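Long-range contact in mandelate racemase/muconate lactonizing enzyme family protein (Roseovarius nubinhibens ISM, PDB 3U4F), which binds magnesium and may act as a hydro-lyase of the enolase superfamily, built on a TIM barrel: residues D346-Y354 / G370-L378. Residues are numbered along the deposited sequence; the frame is centred on the assembly and turned at random.
Sequences DGLFVEDPY and GVEICPEWL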
ATOM      1  N   ASP A 346      25.255  10.917  -7.179  1.00 24.50           N
ATOM      2  CA  ASP A 346      26.553  11.099  -7.850  1.00 25.72           C
ATOM      3  C   ASP A 346      27.010   9.807  -8.528  1.00 23.98           C
ATOM      4  O   ASP A 346      27.068   8.755  -7.889  1.00 24.84           O
ATOM      5  CB  ASP A 346      27.632  11.541  -6.833  1.00 26.88           C
ATOM      6  CG  ASP A 346      29.025  11.732  -7.472  1.00 32.18           C
ATOM      7  OD1 ASP A 346      29.175  12.684  -8.287  1.00 36.36           O
ATOM      8  OD2 ASP A 346      29.963  10.942  -7.150  1.00 34.38           O
ATOM      9  N   GLY A 347      27.341   9.887  -9.816  1.00 21.31           N
ATOM     10  CA  GLY A 347      28.008   8.762 -10.477  1.00 17.97           C
ATOM     11  C   GLY A 347      27.121   7.584 -10.862  1.00 15.26           C
ATOM     12  O   GLY A 347      27.622   6.457 -10.978  1.00 14.96           O
ATOM     13  N   LEU A 348      25.819   7.835 -11.082  1.00 11.24           N
ATOM     14  CA  LEU A 348      24.889   6.794 -11.521  1.00  9.45           C
ATOM     15  C   LEU A 348      24.964   6.499 -13.022  1.00  8.63           C
ATOM     16  O   LEU A 348      24.744   5.370 -13.450  1.00  8.29           O
ATOM     17  CB  LEU A 348      23.433   7.184 -11.181  1.00  9.04           C
ATOM     18  CG  LEU A 348      23.058   7.399  -9.712  1.00  9.72           C
ATOM     19  CD1 LEU A 348      21.598   7.862  -9.643  1.00 12.06           C
ATOM     20  CD2 LEU A 348      23.251   6.043  -8.950  1.00  7.96           C
ATOM     21  N   PHE A 349      25.283   7.507 -13.824  1.00  8.67           N
ATOM     22  CA  PHE A 349      25.109   7.387 -15.268  1.00  8.16           C
ATOM     23  C   PHE A 349      26.355   7.814 -16.041  1.00  8.49           C
ATOM     24  O   PHE A 349      27.095   8.676 -15.600  1.00  9.12           O
ATOM     25  CB  PHE A 349      23.924   8.235 -15.759  1.00  8.50           C
ATOM     26  CG  PHE A 349      22.674   8.112 -14.917  1.00  9.91           C
ATOM     27  CD1 PHE A 349      22.002   6.895 -14.810  1.00  7.20           C
ATOM     28  CD2 PHE A 349      22.163   9.222 -14.249  1.00 10.15           C
ATOM     29  CE1 PHE A 349      20.843   6.803 -14.035  1.00 10.23           C
ATOM     30  CE2 PHE A 349      21.002   9.126 -13.470  1.00 10.98           C
ATOM     31  CZ  PHE A 349      20.354   7.925 -13.362  1.00 10.14           C
ATOM     32  N   VAL A 350      26.541   7.222 -17.211  1.00  7.73           N
ATOM     33  CA  VAL A 350      27.650   7.569 -18.086  1.00  8.32           C
ATOM     34  C   VAL A 350      27.426   8.986 -18.636  1.00  8.44           C
ATOM     35  O   VAL A 350      28.295   9.852 -18.511  1.00  9.06           O
ATOM     36  CB  VAL A 350      27.770   6.552 -19.258  1.00  7.97           C
ATOM     37  CG1 VAL A 350      28.903   6.925 -20.181  1.00  8.66           C
ATOM     38  CG2 VAL A 350      28.018   5.088 -18.719  1.00  9.62           C
ATOM     39  N   GLU A 351      26.260   9.201 -19.229  1.00  8.16           N
ATOM     40  CA  GLU A 351      25.853  10.515 -19.751  1.00  9.47           C
ATOM     41  C   GLU A 351      25.236  11.391 -18.649  1.00  9.94           C
ATOM     42  O   GLU A 351      24.831  10.911 -17.579  1.00 10.08           O
ATOM     43  CB  GLU A 351      24.789  10.343 -20.840  1.00  9.75           C
ATOM     44  CG  GLU A 351      25.120   9.384 -21.981  1.00 10.56           C
ATOM     45  CD  GLU A 351      24.845   7.883 -21.681  1.00 12.69           C
ATOM     46  OE1 GLU A 351      24.477   7.510 -20.540  1.00 13.12           O
ATOM     47  OE2 GLU A 351      24.994   7.083 -22.620  1.00 11.74           O
ATOM     48  N   ASP A 352      25.076  12.671 -18.942  1.00  8.96           N
ATOM     49  CA  ASP A 352      24.328  13.553 -18.062  1.00  9.51           C
ATOM     50  C   ASP A 352      23.142  14.062 -18.874  1.00  9.27           C
ATOM     51  O   ASP A 352      23.304  14.907 -19.785  1.00 10.42           O
ATOM     52  CB  ASP A 352      25.239  14.691 -17.588  1.00  9.24           C
ATOM     53  CG  ASP A 352      24.522  15.717 -16.718  1.00 13.42           C
ATOM     54  OD1 ASP A 352      23.306  15.556 -16.459  1.00 10.23           O
ATOM     55  OD2 ASP A 352      25.199  16.701 -16.325  1.00 13.46           O
ATOM     56  N   PRO A 353      21.957  13.512 -18.608  1.00  9.18           N
ATOM     57  CA  PRO A 353      20.803  13.923 -19.431  1.00  8.94           C
ATOM     58  C   PRO A 353      20.086  15.175 -18.921  1.00  8.48           C
ATOM     59  O   PRO A 353      19.047  15.583 -19.502  1.00  8.38           O
ATOM     60  CB  PRO A 353      19.874  12.718 -19.342  1.00  9.52           C
ATOM     61  CG  PRO A 353      20.129  12.148 -17.961  1.00  9.86           C
ATOM     62  CD  PRO A 353      21.615  12.433 -17.650  1.00  9.39           C
ATOM     63  N   TYR A 354      20.624  15.769 -17.865  1.00  7.77           N
ATOM     64  CA  TYR A 354      19.921  16.843 -17.141  1.00  9.19           C
ATOM     65  C   TYR A 354      20.521  18.230 -17.256  1.00  9.97           C
ATOM     66  O   TYR A 354      20.343  19.061 -16.360  1.00  9.24           O
ATOM     67  CB  TYR A 354      19.808  16.455 -15.659  1.00  7.09           C
ATOM     68  CG  TYR A 354      19.047  15.156 -15.459  1.00  8.43           C
ATOM     69  CD1 TYR A 354      17.828  14.958 -16.083  1.00  7.98           C
ATOM     70  CD2 TYR A 354      19.536  14.142 -14.600  1.00  7.76           C
ATOM     71  CE1 TYR A 354      17.084  13.765 -15.890  1.00  8.81           C
ATOM     72  CE2 TYR A 354      18.800  12.946 -14.395  1.00  5.99           C
ATOM     73  CZ  TYR A 354      17.587  12.769 -15.046  1.00  6.03           C
ATOM     74  OH  TYR A 354      16.833  11.630 -14.844  1.00  6.62           O
ATOM     75  N   GLY A 370      18.006   6.399 -23.632  1.00 11.26           N
ATOM     76  CA  GLY A 370      19.224   7.077 -24.083  1.00 11.14           C
ATOM     77  C   GLY A 370      20.272   7.253 -22.990  1.00 11.35           C
ATOM     78  O   GLY A 370      21.085   8.177 -23.063  1.00 11.23           O
ATOM     79  N   VAL A 371      20.248   6.404 -21.964  1.00  9.73           N
ATOM     80  CA  VAL A 371      21.216   6.504 -20.865  1.00 10.15           C
ATOM     81  C   VAL A 371      21.798   5.115 -20.525  1.00  9.99           C
ATOM     82  O   VAL A 371      21.106   4.094 -20.595  1.00 10.56           O
ATOM     83  CB  VAL A 371      20.593   7.222 -19.593  1.00 10.73           C
ATOM     84  CG1 VAL A 371      21.443   7.031 -18.329  1.00 10.41           C
ATOM     85  CG2 VAL A 371      20.435   8.733 -19.845  1.00 11.46           C
ATOM     86  N   GLU A 372      23.080   5.089 -20.182  1.00 10.12           N
ATOM     87  CA  GLU A 372      23.733   3.836 -19.749  1.00 10.37           C
ATOM     88  C   GLU A 372      24.076   3.983 -18.280  1.00  9.73           C
ATOM     89  O   GLU A 372      24.542   5.023 -17.864  1.00  7.96           O
ATOM     90  CB  GLU A 372      25.010   3.564 -20.567  1.00 10.95           C
ATOM     91  CG  GLU A 372      25.817   2.346 -20.052  1.00 12.88           C
ATOM     92  CD  GLU A 372      27.198   2.219 -20.716  1.00 19.84           C
ATOM     93  OE1 GLU A 372      27.485   2.985 -21.673  1.00 17.66           O
ATOM     94  OE2 GLU A 372      28.009   1.382 -20.243  1.00 18.15           O
ATOM     95  N   ILE A 373      23.800   2.963 -17.469  1.00  8.71           N
ATOM     96  CA  ILE A 373      24.196   3.011 -16.075  1.00  8.47           C
ATOM     97  C   ILE A 373      25.713   2.918 -15.981  1.00  9.00           C
ATOM     98  O   ILE A 373      26.326   2.171 -16.727  1.00  9.46           O
ATOM     99  CB  ILE A 373      23.529   1.854 -15.271  1.00  9.92           C
ATOM    100  CG1 ILE A 373      22.037   1.787 -15.632  1.00 10.91           C
ATOM    101  CG2 ILE A 373      23.807   2.031 -13.770  1.00  9.22           C
ATOM    102  CD1 ILE A 373      21.234   3.092 -15.245  1.00 11.05           C
ATOM    103  N   CYS A 374      26.315   3.700 -15.092  1.00  9.14           N
ATOM    104  CA  CYS A 374      27.762   3.741 -14.946  1.00 10.71           C
ATOM    105  C   CYS A 374      28.306   2.341 -14.622  1.00 11.23           C
ATOM    106  O   CYS A 374      27.821   1.722 -13.687  1.00  8.91           O
ATOM    107  CB  CYS A 374      28.113   4.698 -13.820  1.00 11.61           C
ATOM    108  SG  CYS A 374      29.872   4.738 -13.447  1.00 17.43           S
ATOM    109  N   PRO A 375      29.291   1.835 -15.406  1.00 12.10           N
ATOM    110  CA  PRO A 375      29.792   0.471 -15.121  1.00 12.35           C
ATOM    111  C   PRO A 375      30.386   0.336 -13.745  1.00 11.58           C
ATOM    112  O   PRO A 375      30.270  -0.742 -13.172  1.00 11.23           O
ATOM    113  CB  PRO A 375      30.879   0.244 -16.185  1.00 11.88           C
ATOM    114  CG  PRO A 375      30.393   1.030 -17.320  1.00 14.44           C
ATOM    115  CD  PRO A 375      29.816   2.321 -16.692  1.00 12.15           C
ATOM    116  N   GLU A 376      31.016   1.386 -13.223  1.00 11.57           N
ATOM    117  CA  GLU A 376      31.583   1.318 -11.872  1.00 13.34           C
ATOM    118  C   GLU A 376      30.473   1.186 -10.814  1.00 12.99           C
ATOM    119  O   GLU A 376      30.610   0.437  -9.840  1.00 13.27           O
ATOM    120  CB  GLU A 376      32.460   2.545 -11.613  1.00 14.32           C
ATOM    121  CG  GLU A 376      33.029   2.681 -10.214  1.00 17.67           C
ATOM    122  CD  GLU A 376      33.999   1.574  -9.814  1.00 20.60           C
ATOM    123  OE1 GLU A 376      34.673   0.970 -10.687  1.00 17.69           O
ATOM    124  OE2 GLU A 376      34.085   1.323  -8.592  1.00 23.49           O
ATOM    125  N   TRP A 377      29.383   1.929 -10.999  1.00 11.91           N
ATOM    126  CA  TRP A 377      28.238   1.826 -10.089  1.00 10.76           C
ATOM    127  C   TRP A 377      27.735   0.395 -10.102  1.00  9.90           C
ATOM    128  O   TRP A 377      27.495  -0.190  -9.035  1.00  9.68           O
ATOM    129  CB  TRP A 377      27.118   2.827 -10.464  1.00  9.57           C
ATOM    130  CG  TRP A 377      26.084   2.951  -9.367  1.00  8.23           C
ATOM    131  CD1 TRP A 377      26.063   3.852  -8.341  1.00  7.35           C
ATOM    132  CD2 TRP A 377      24.952   2.097  -9.183  1.00  7.49           C
ATOM    133  NE1 TRP A 377      24.965   3.615  -7.539  1.00  8.97           N
ATOM    134  CE2 TRP A 377      24.276   2.537  -8.031  1.00  6.41           C
ATOM    135  CE3 TRP A 377      24.458   0.993  -9.878  1.00  9.04           C
ATOM    136  CZ2 TRP A 377      23.126   1.908  -7.546  1.00  7.37           C
ATOM    137  CZ3 TRP A 377      23.301   0.354  -9.402  1.00  8.49           C
ATOM    138  CH2 TRP A 377      22.641   0.830  -8.256  1.00  7.00           C
ATOM    139  N   LEU A 378      27.553  -0.165 -11.292  1.00  9.23           N
ATOM    140  CA  LEU A 378      27.012  -1.509 -11.409  1.00  9.59           C
ATOM    141  C   LEU A 378      27.938  -2.523 -10.724  1.00  9.95           C
ATOM    142  O   LEU A 378      27.451  -3.482 -10.088  1.00  9.04           O
ATOM    143  CB  LEU A 378      26.777  -1.923 -12.873  1.00  9.16           C
ATOM    144  CG  LEU A 378      25.602  -1.236 -13.617  1.00  9.13           C
ATOM    145  CD1 LEU A 378      25.630  -1.576 -15.122  1.00  9.92           C
ATOM    146  CD2 LEU A 378      24.244  -1.618 -13.007  1.00  7.62           C
TER
HETATM  147  O   HOH W   1      26.935   5.198 -22.957  1.00 18.91           O
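Phe349 and Ile373 form a single, isolated antiparallel bridge: Cys374 N donates to Leu348 O at 2.8 Å, coming in from above the carbonyl plane, and Val350 N gives Glu372 O a nearly straight bond of 3.0 Å. Two loop segments, 346-354 and 370-374, are thus paired just before helix 375-380 begins, with Cys374 as its N-cap residue. The pairing is extended by a carboxylate in place of a backbone carbonyl. Glu351, its chain folded about the CB-CG bond (chi2 83°), turns OE1 back so that its syn side receives Glu372 N at 2.8 Å. Its other oxygen, OE2, accepts a hydrogen bond from a water that also donates to Glu372 OE1, so one water joins two like-charged carboxylates whose planes stand 65° apart. A leucine here would probably leave Glu372 N without its acceptor and the water bound on the Glu372 side alone. Val350 CG2 crosses the Glu372 side chain at a slant, 3.6 Å from Glu372 CD, and also reaches the ring of Pro375.

In fold terms the contact sits at the surface where the barrel domain's last loops meet the N-terminal capping domain: Ile373 packs on Trp50 of strand 48-52, whereas Phe349 and Val371 lean on helix 313-322. Ile373 CD1 meets the Phe349 ring at its edge, in plane, while Val371 CG1, anti to the backbone N (chi1 166°), approaches Phe349 CD1 to 3.6 Å. The same rotation sets the other methyl of Val371, CG2, anti to the carbonyl carbon, where it meets Pro353 CG. In the first turn of the helix, Leu348 CD2 sits over one face of the Trp377 indole, 3.7 Å from the centroid of the five-membered ring, a CH-pi contact; the same indole meets Phe38 edge-to-face.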